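Local coordinates for protein GCN5-related N-acetyltransferase (PDB 4J3G) that probably transfers an acetyl group from acetyl-CoA to an amino group, possibly that of an alanine of a ribosomal protein, as a GNAT-family N-acetyltransferase, at residues L25-H28 with A32-P35; A39-A44 with L49-E54; G92-F97 with L178-K183. All coordinates share one frame; numbering follows the deposited sequence.

Overall arrangement
From the N terminus, contact 1 comes first: it closes the short turn between strand 25-28, an outermost strand of the sheet, and the start of helix 34-47. Contact 2 follows directly, folding the loop after that same helix back against it, so the helix takes part in both, with centres about 18 Å apart. Contact 3 is long-range, closing a loop of 80 residues between the end of strand 84-93 and strand 174-184. The three run in series, none enclosing or crossing another. Contacts 2 and 3 meet where one conformer of Trp52 packs on Leu178, and both touch the second subunit; contacts 1 and 3 lie on opposite sides of the chain's centre.

Contact 1: L25-H28 with A32-P35; sequences LIRH and ADLP
Arg27 and Asp33 meet end-on in a two-pronged salt bridge. NH1 of Arg27 gives a hydrogen bond to Asp33 OD2 at 2.7 Å, and NH2 of Arg27 gives a straighter one to Asp33 OD1 at 2.8 Å (N-H...O 171°). Both carboxylate oxygens use their syn lone pairs, and the two flat groups are nearly coplanar, 26° apart. OD1 lies in the guanidinium plane, whereas OD2 is tilted out of it. The chain of Arg27, extended from CG to NE, carries the guanidinium across to the aspartate. Arg27 NH1 also bonds the carbonyl of its own neighbour, His28 O, at 3.2 Å, a more bent bond that ties the guanidinium to the strand backbone. NE is taken by a salt bridge to Glu80 on strand 76-81, so the guanidinium serves two carboxylates, Asp33 at its NH1/NH2 end and Glu80 at NE. Asp33 OD2 has a second donor in the backbone N of Thr30, within the connecting turn, and the buried Asp33 side chain packs on Val78. The salt bridge joins the two ends of the short connection from strand 25-28 to helix 34-47, the first β-strand and first α-helix of the GNAT fold.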
loop_
_atom_site.group_PDB
_atom_site.type_symbol
_atom_site.label_atom_id
_atom_site.label_comp_id
_atom_site.label_asym_id
_atom_site.label_seq_id
_atom_site.Cartn_x
_atom_site.Cartn_y
_atom_site.Cartn_z
ATOM N N LEU A 25 0.781 -29.045 -12.983
ATOM C CA LEU A 25 -0.486 -29.172 -12.248
ATOM C C LEU A 25 -0.600 -27.967 -11.340
ATOM O O LEU A 25 0.282 -27.743 -10.533
ATOM C CB LEU A 25 -0.449 -30.424 -11.381
ATOM C CG LEU A 25 -1.425 -30.529 -10.202
ATOM C CD1 LEU A 25 -2.840 -30.708 -10.718
ATOM C CD2 LEU A 25 -1.025 -31.686 -9.278
ATOM N N ILE A 26 -1.677 -27.200 -11.472
ATOM C CA ILE A 26 -1.962 -26.075 -10.565
ATOM C C ILE A 26 -3.044 -26.519 -9.594
ATOM O O ILE A 26 -4.080 -27.032 -10.015
ATOM C CB ILE A 26 -2.456 -24.830 -11.330
ATOM C CG1 ILE A 26 -1.526 -24.517 -12.494
ATOM C CG2 ILE A 26 -2.587 -23.630 -10.393
ATOM C CD1 ILE A 26 -0.115 -24.139 -12.087
ATOM N N ARG A 27 -2.798 -26.339 -8.296
ATOM C CA ARG A 27 -3.754 -26.704 -7.258
ATOM C C ARG A 27 -3.536 -25.836 -6.044
ATOM O O ARG A 27 -2.548 -25.081 -5.964
ATOM C CB ARG A 27 -3.569 -28.192 -6.850
ATOM C CG ARG A 27 -2.202 -28.494 -6.253
ATOM C CD ARG A 27 -2.054 -29.918 -5.727
ATOM N NE ARG A 27 -0.666 -30.206 -5.341
ATOM C CZ ARG A 27 -0.086 -29.817 -4.196
ATOM N NH1 ARG A 27 -0.744 -29.099 -3.301
ATOM N NH2 ARG A 27 1.182 -30.129 -3.961
ATOM N N HIS A 28 -4.444 -25.928 -5.087
ATOM C CA HIS A 28 -4.315 -25.159 -3.868
ATOM C C HIS A 28 -3.258 -25.743 -2.960
ATOM O O HIS A 28 -3.107 -26.962 -2.893
ATOM C CB HIS A 28 -5.621 -25.095 -3.114
ATOM C CG HIS A 28 -6.664 -24.288 -3.807
ATOM N ND1 HIS A 28 -6.899 -22.967 -3.505
ATOM C CD2 HIS A 28 -7.510 -24.601 -4.814
ATOM C CE1 HIS A 28 -7.855 -22.501 -4.289
ATOM N NE2 HIS A 28 -8.240 -23.470 -5.096
ATOM N N ALA A 32 1.278 -29.715 3.737
ATOM C CA ALA A 32 2.375 -30.523 3.150
ATOM C C ALA A 32 3.337 -29.769 2.232
ATOM O O ALA A 32 4.491 -30.205 2.026
ATOM C CB ALA A 32 1.770 -31.688 2.382
ATOM N N ASP A 33 2.859 -28.672 1.650
ATOM C CA ASP A 33 3.633 -27.898 0.678
ATOM C C ASP A 33 4.519 -26.867 1.359
ATOM O O ASP A 33 5.336 -26.205 0.703
ATOM C CB ASP A 33 2.700 -27.162 -0.274
ATOM C CG ASP A 33 1.944 -28.100 -1.233
ATOM O OD1 ASP A 33 2.503 -29.117 -1.714
ATOM O OD2 ASP A 33 0.802 -27.754 -1.555
ATOM N N LEU A 34 4.363 -26.729 2.672
ATOM C CA LEU A 34 5.013 -25.664 3.377
ATOM C C LEU A 34 6.563 -25.676 3.235
ATOM O O LEU A 34 7.150 -24.626 3.068
ATOM C CB LEU A 34 4.594 -25.648 4.839
ATOM C CG LEU A 34 3.302 -24.920 5.202
ATOM C CD1 LEU A 34 3.035 -25.190 6.681
ATOM C CD2 LEU A 34 3.404 -23.439 4.941
ATOM N N PRO A 35 7.232 -26.865 3.310
ATOM C CA PRO A 35 8.702 -26.800 3.093
ATOM C C PRO A 35 9.068 -26.206 1.747
ATOM O O PRO A 35 10.015 -25.422 1.657
ATOM C CB PRO A 35 9.130 -28.269 3.176
ATOM C CG PRO A 35 8.155 -28.865 4.132
ATOM C CD PRO A 35 6.830 -28.203 3.822
#

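Contact 2: A39-A44 with L49-E54; sequences AIYNDA and LAIWNE. With EDO (1,2-ethanediol), chain G.
The first helix of the GNAT fold and the loop that follows it pack together here: residues 49-54 leave helix 34-47 and turn back along its last turns, the backbones being nearest at Ala44 and Ile51, whose CA atoms are 6.3 Å apart. Ile51 carries the apolar part. Its CG1 branch stands anti to the carbonyl carbon (chi1 -61°) and sends CD1 between the Tyr41 ring and the Ala44 methyl. Ile51 CD1 lies 3.3 Å from Tyr41 CE1, a tight approach that meets the ring obliquely, and 3.8 Å from Ala44 CB. Tyr109 of strand 103-110 also touches Ile51, so Ile51 also packs against the central sheet. In GNAT enzymes the region after the first helix commonly borders the acceptor-substrate side, and a sulfate about 6 Å from the Tyr41 side chain is consistent with a pocket nearby, although it probably comes from the crystallisation liquor. Tyr41 runs on past Ile51, bringing OH to 3.2 Å from Asn53 ND2, with ring and amide planes 70° apart. Its ring also makes a cation-pi contact with Arg62. Trp52 has two conformers; in the one described here, NE1 of Trp52 donates to Leu49 O within the loop itself at 2.8 Å, from above the carbonyl plane. Over one face of that indole sits a 1,2-ethanediol, probably from the crystallisation liquor, its C1 3.5 Å from Trp52 NE1 and its O1 2.9 Å from Ala50 O. The second subunit reaches the same loop: Phe100 of that subunit meets the Trp52 ring in this conformer, and the side chain of Glu98 of that subunit accepts a hydrogen bond from the backbone N of Glu54.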
loop_
_atom_site.group_PDB
_atom_site.type_symbol
_atom_site.label_atom_id
_atom_site.label_comp_id
_atom_site.label_asym_id
_atom_site.label_seq_id
_atom_site.Cartn_x
_atom_site.Cartn_y
_atom_site.Cartn_z
ATOM N N ALA A 39 11.181 -22.687 0.935
ATOM C CA ALA A 39 12.416 -22.705 0.154
ATOM C C ALA A 39 12.355 -21.662 -0.959
ATOM O O ALA A 39 13.300 -20.927 -1.195
ATOM C CB ALA A 39 12.666 -24.095 -0.431
ATOM N N ILE A 40 11.198 -21.571 -1.595
ATOM C CA ILE A 40 11.007 -20.642 -2.711
ATOM C C ILE A 40 11.001 -19.213 -2.179
ATOM O O ILE A 40 11.661 -18.340 -2.707
ATOM C CB ILE A 40 9.711 -20.981 -3.477
ATOM C CG1 ILE A 40 9.883 -22.343 -4.161
ATOM C CG2 ILE A 40 9.342 -19.895 -4.517
ATOM C CD1 ILE A 40 8.554 -22.992 -4.512
ATOM N N TYR A 41 10.278 -18.993 -1.102
ATOM C CA TYR A 41 10.237 -17.679 -0.504
ATOM C C TYR A 41 11.621 -17.198 -0.026
ATOM O O TYR A 41 12.072 -16.103 -0.399
ATOM C CB TYR A 41 9.290 -17.672 0.632
ATOM C CG TYR A 41 9.213 -16.342 1.349
ATOM C CD1 TYR A 41 8.385 -15.343 0.902
ATOM C CD2 TYR A 41 10.002 -16.086 2.458
ATOM C CE1 TYR A 41 8.315 -14.110 1.570
ATOM C CE2 TYR A 41 9.934 -14.863 3.131
ATOM C CZ TYR A 41 9.080 -13.887 2.674
ATOM O OH TYR A 41 9.086 -12.646 3.293
ATOM N N ASN A 42 12.341 -18.013 0.758
ATOM C CA ASN A 42 13.689 -17.600 1.173
ATOM C C ASN A 42 14.701 -17.410 0.014
ATOM O O ASN A 42 15.581 -16.546 0.095
ATOM C CB ASN A 42 14.264 -18.570 2.214
ATOM C CG ASN A 42 13.756 -18.316 3.635
ATOM O OD1 ASN A 42 13.344 -17.205 4.013
ATOM N ND2 ASN A 42 13.861 -19.344 4.454
ATOM N N ASP A 43 14.560 -18.211 -1.038
ATOM C CA ASP A 43 15.349 -18.051 -2.255
ATOM C C ASP A 43 15.104 -16.661 -2.838
ATOM O O ASP A 43 16.058 -15.955 -3.105
ATOM C CB ASP A 43 14.976 -19.117 -3.282
ATOM C CG ASP A 43 16.087 -19.369 -4.334
ATOM O OD1 ASP A 43 16.866 -18.461 -4.713
ATOM O OD2 ASP A 43 16.190 -20.536 -4.760
ATOM N N ALA A 44 13.829 -16.284 -2.969
ATOM C CA ALA A 44 13.468 -14.915 -3.462
ATOM C C ALA A 44 14.025 -13.811 -2.551
ATOM O O ALA A 44 14.542 -12.773 -3.041
ATOM C CB ALA A 44 11.982 -14.766 -3.621
ATOM N N LEU A 49 15.262 -9.340 -6.517
ATOM C CA LEU A 49 14.517 -8.119 -6.164
ATOM C C LEU A 49 12.986 -8.262 -6.290
ATOM O O LEU A 49 12.258 -7.270 -6.387
ATOM C CB LEU A 49 15.013 -6.961 -7.015
ATOM C CG LEU A 49 16.510 -6.748 -7.027
ATOM C CD1 LEU A 49 16.875 -5.713 -8.083
ATOM C CD2 LEU A 49 16.987 -6.343 -5.630
ATOM N N ALA A 50 12.492 -9.487 -6.215
ATOM C CA ALA A 50 11.039 -9.773 -6.233
ATOM C C ALA A 50 10.289 -9.602 -4.900
ATOM O O ALA A 50 9.078 -9.531 -4.872
ATOM C CB ALA A 50 10.820 -11.184 -6.744
ATOM N N ILE A 51 10.997 -9.678 -3.802
ATOM C CA ILE A 51 10.445 -9.495 -2.511
ATOM C C ILE A 51 11.432 -8.505 -1.918
ATOM O O ILE A 51 12.618 -8.741 -1.973
ATOM C CB ILE A 51 10.466 -10.785 -1.645
ATOM C CG1 ILE A 51 9.647 -11.892 -2.311
ATOM C CG2 ILE A 51 9.879 -10.512 -0.256
ATOM C CD1 ILE A 51 9.378 -13.110 -1.441
ATOM N N TRP A 52 10.921 -7.395 -1.376
ATOM C CA TRP A 52 11.767 -6.367 -0.737
ATOM C C TRP A 52 11.759 -6.531 0.773
ATOM O O TRP A 52 11.441 -5.607 1.550
ATOM C CB TRP A 52 11.333 -4.963 -1.146
ATOM C CG TRP A 52 11.476 -4.711 -2.624
ATOM C CD1 TRP A 52 12.027 -5.538 -3.547
ATOM C CD2 TRP A 52 11.034 -3.541 -3.343
ATOM N NE1 TRP A 52 11.959 -4.959 -4.807
ATOM C CE2 TRP A 52 11.347 -3.738 -4.699
ATOM C CE3 TRP A 52 10.392 -2.367 -2.969
ATOM C CZ2 TRP A 52 11.069 -2.782 -5.675
ATOM C CZ3 TRP A 52 10.111 -1.433 -3.928
ATOM C CH2 TRP A 52 10.436 -1.648 -5.266
ATOM N N ASN A 53 12.000 -7.767 1.167
ATOM C CA ASN A 53 12.428 -8.128 2.515
ATOM C C ASN A 53 13.808 -8.771 2.368
ATOM O O ASN A 53 14.072 -9.387 1.343
ATOM C CB ASN A 53 11.499 -9.192 3.086
ATOM C CG ASN A 53 10.169 -8.635 3.595
ATOM O OD1 ASN A 53 10.002 -7.438 3.797
ATOM N ND2 ASN A 53 9.227 -9.534 3.839
ATOM N N GLU A 54 14.670 -8.605 3.355
ATOM C CA GLU A 54 16.017 -9.196 3.335
ATOM C C GLU A 54 16.151 -10.292 4.394
ATOM O O GLU A 54 17.154 -11.021 4.424
ATOM C CB GLU A 54 17.113 -8.099 3.505
ATOM C CG GLU A 54 17.344 -7.334 2.212
ATOM C CD GLU A 54 18.230 -6.077 2.318
ATOM O OE1 GLU A 54 17.732 -5.022 2.779
ATOM O OE2 GLU A 54 19.394 -6.106 1.844
HETATM C C1 EDO G . 8.755 -6.127 -5.601
HETATM O O1 EDO G . 8.087 -7.211 -6.277
HETATM C C2 EDO G . 7.763 -5.322 -4.783
HETATM O O2 EDO G . 7.655 -5.960 -3.533
#

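Contact 3: G92-F97 with L178-K183; sequences GPFRPF and LLFMQK
The two backbones stay well apart, the nearest CA atoms being those of Phe94 and Gln182 at 11.2 Å, and only side chains bridge the gap between the loop leaving strand 84-93 and strand 174-184. The bridge is an offset edge-to-face (T-shaped) aromatic pair between a loop and a strand of the mixed GNAT sheet; strands 103-110 and 138-144 lie between strands 84-93 and 174-184 in the sheet order. Phe94 turns its ring edge toward the face of Phe180; the centroids are 5.9 Å apart and the planes stand at 81°. The Phe94 side chain leaves the loop toward the strand, its chi1 of 171° setting CG opposite the backbone N, and brings CE1 foremost. Phe180 points toward the loop, with CG beside its backbone N (chi1 -83°). Within this chain, Arg95 CG lies over one face of the Phe94 ring, toward its rim, and Ile140 of strand 138-144 packs against Phe180. Both aromatic residues are buried, and the second subunit contributes to their surroundings: Leu165 of that subunit packs on Phe94, and Arg95 of that subunit packs on Phe180. Arg95 of this chain in turn forms a salt bridge with Glu105 of the second subunit, so the aromatic pair belongs to the dimer interface as well as to the single chain. At its closest the touch is purely carbon on carbon, CE1 of Phe94 lying 4.0 Å from CE1 and 4.1 Å from CZ of Phe180.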
loop_
_atom_site.group_PDB
_atom_site.type_symbol
_atom_site.label_atom_id
_atom_site.label_comp_id
_atom_site.label_asym_id
_atom_site.label_seq_id
_atom_site.Cartn_x
_atom_site.Cartn_y
_atom_site.Cartn_z
ATOM N N GLY A 92 -3.511 -10.900 -1.628
ATOM C CA GLY A 92 -4.020 -10.444 -0.345
ATOM C C GLY A 92 -4.408 -8.976 -0.425
ATOM O O GLY A 92 -4.483 -8.399 -1.501
ATOM N N PRO A 93 -4.668 -8.368 0.704
ATOM C CA PRO A 93 -5.186 -7.031 0.675
ATOM C C PRO A 93 -4.202 -6.033 0.067
ATOM O O PRO A 93 -2.997 -6.129 0.301
ATOM C CB PRO A 93 -5.397 -6.707 2.167
ATOM C CG PRO A 93 -5.513 -8.019 2.832
ATOM C CD PRO A 93 -4.632 -8.940 2.070
ATOM N N PHE A 94 -4.700 -5.150 -0.789
ATOM C CA PHE A 94 -3.853 -4.105 -1.384
ATOM C C PHE A 94 -3.535 -3.024 -0.346
ATOM O O PHE A 94 -2.363 -2.679 -0.120
ATOM C CB PHE A 94 -4.546 -3.486 -2.605
ATOM C CG PHE A 94 -3.852 -2.270 -3.135
ATOM C CD1 PHE A 94 -2.511 -2.318 -3.473
ATOM C CD2 PHE A 94 -4.522 -1.075 -3.237
ATOM C CE1 PHE A 94 -1.873 -1.198 -3.968
ATOM C CE2 PHE A 94 -3.882 0.058 -3.709
ATOM C CZ PHE A 94 -2.560 -0.001 -4.051
ATOM N N ARG A 95 -4.574 -2.533 0.314
ATOM C CA ARG A 95 -4.434 -1.644 1.459
ATOM C C ARG A 95 -5.435 -2.059 2.542
ATOM O O ARG A 95 -6.533 -2.533 2.232
ATOM C CB ARG A 95 -4.670 -0.193 1.031
ATOM C CG ARG A 95 -3.424 0.496 0.466
ATOM C CD ARG A 95 -3.756 1.546 -0.602
ATOM N NE ARG A 95 -4.128 2.858 -0.062
ATOM C CZ ARG A 95 -3.277 3.864 0.142
ATOM N NH1 ARG A 95 -1.976 3.712 -0.100
ATOM N NH2 ARG A 95 -3.736 5.028 0.603
ATOM N N PRO A 96 -5.068 -1.874 3.825
ATOM C CA PRO A 96 -5.926 -2.313 4.931
ATOM C C PRO A 96 -7.372 -1.789 4.893
ATOM O O PRO A 96 -8.287 -2.522 5.245
ATOM C CB PRO A 96 -5.210 -1.752 6.186
ATOM C CG PRO A 96 -4.335 -0.648 5.682
ATOM C CD PRO A 96 -3.893 -1.123 4.314
ATOM N N PHE A 97 -7.575 -0.546 4.478
ATOM C CA PHE A 97 -8.832 0.166 4.737
ATOM C C PHE A 97 -10.080 -0.440 4.009
ATOM O O PHE A 97 -9.950 -1.054 2.950
ATOM C CB PHE A 97 -8.639 1.637 4.342
ATOM N N LEU A 178 9.293 1.137 -7.749
ATOM C CA LEU A 178 8.136 0.254 -7.779
ATOM C C LEU A 178 7.176 0.635 -8.903
ATOM O O LEU A 178 6.612 1.722 -8.872
ATOM C CB LEU A 178 7.419 0.292 -6.438
ATOM C CG LEU A 178 6.154 -0.603 -6.275
ATOM C CD1 LEU A 178 6.536 -2.054 -6.252
ATOM C CD2 LEU A 178 5.385 -0.283 -5.005
ATOM N N LEU A 179 6.950 -0.268 -9.857
ATOM C CA LEU A 179 5.965 -0.041 -10.898
ATOM C C LEU A 179 4.691 -0.752 -10.492
ATOM O O LEU A 179 4.729 -1.931 -10.057
ATOM C CB LEU A 179 6.438 -0.617 -12.234
ATOM C CG LEU A 179 5.310 -0.715 -13.267
ATOM C CD1 LEU A 179 4.879 0.597 -13.866
ATOM C CD2 LEU A 179 5.732 -1.613 -14.382
ATOM N N PHE A 180 3.575 -0.020 -10.509
ATOM C CA PHE A 180 2.290 -0.628 -10.302
ATOM C C PHE A 180 1.632 -0.927 -11.666
ATOM O O PHE A 180 1.655 -0.086 -12.587
ATOM C CB PHE A 180 1.371 0.286 -9.471
ATOM C CG PHE A 180 1.569 0.212 -7.975
ATOM C CD1 PHE A 180 1.537 -0.980 -7.306
ATOM C CD2 PHE A 180 1.702 1.379 -7.225
ATOM C CE1 PHE A 180 1.667 -1.043 -5.920
ATOM C CE2 PHE A 180 1.847 1.320 -5.845
ATOM C CZ PHE A 180 1.820 0.102 -5.198
ATOM N N MET A 181 1.054 -2.128 -11.777
ATOM C CA MET A 181 0.170 -2.517 -12.856
ATOM C C MET A 181 -1.104 -2.992 -12.276
ATOM O O MET A 181 -1.145 -3.435 -11.119
ATOM C CB MET A 181 0.753 -3.680 -13.713
ATOM C CG MET A 181 2.136 -3.369 -14.240
ATOM S SD MET A 181 2.835 -4.633 -15.295
ATOM C CE MET A 181 1.981 -4.259 -16.806
ATOM N N GLN A 182 -2.151 -2.960 -13.089
ATOM C CA GLN A 182 -3.479 -3.343 -12.593
ATOM C C GLN A 182 -4.229 -4.052 -13.684
ATOM O O GLN A 182 -4.005 -3.821 -14.920
ATOM C CB GLN A 182 -4.314 -2.130 -12.105
ATOM C CG GLN A 182 -4.822 -1.225 -13.201
ATOM C CD GLN A 182 -5.754 -0.139 -12.688
ATOM O OE1 GLN A 182 -5.475 1.007 -12.851
ATOM N NE2 GLN A 182 -6.843 -0.527 -12.045
ATOM N N LYS A 183 -5.165 -4.872 -13.227
ATOM C CA LYS A 183 -6.133 -5.555 -14.102
ATOM C C LYS A 183 -7.536 -5.414 -13.461
ATOM O O LYS A 183 -7.734 -5.796 -12.326
ATOM C CB LYS A 183 -5.779 -7.032 -14.273
ATOM C CG LYS A 183 -6.616 -7.737 -15.335
ATOM C CD LYS A 183 -6.330 -9.233 -15.463
ATOM C CE LYS A 183 -7.360 -9.934 -16.367
ATOM N NZ LYS A 183 -7.333 -9.436 -17.767
#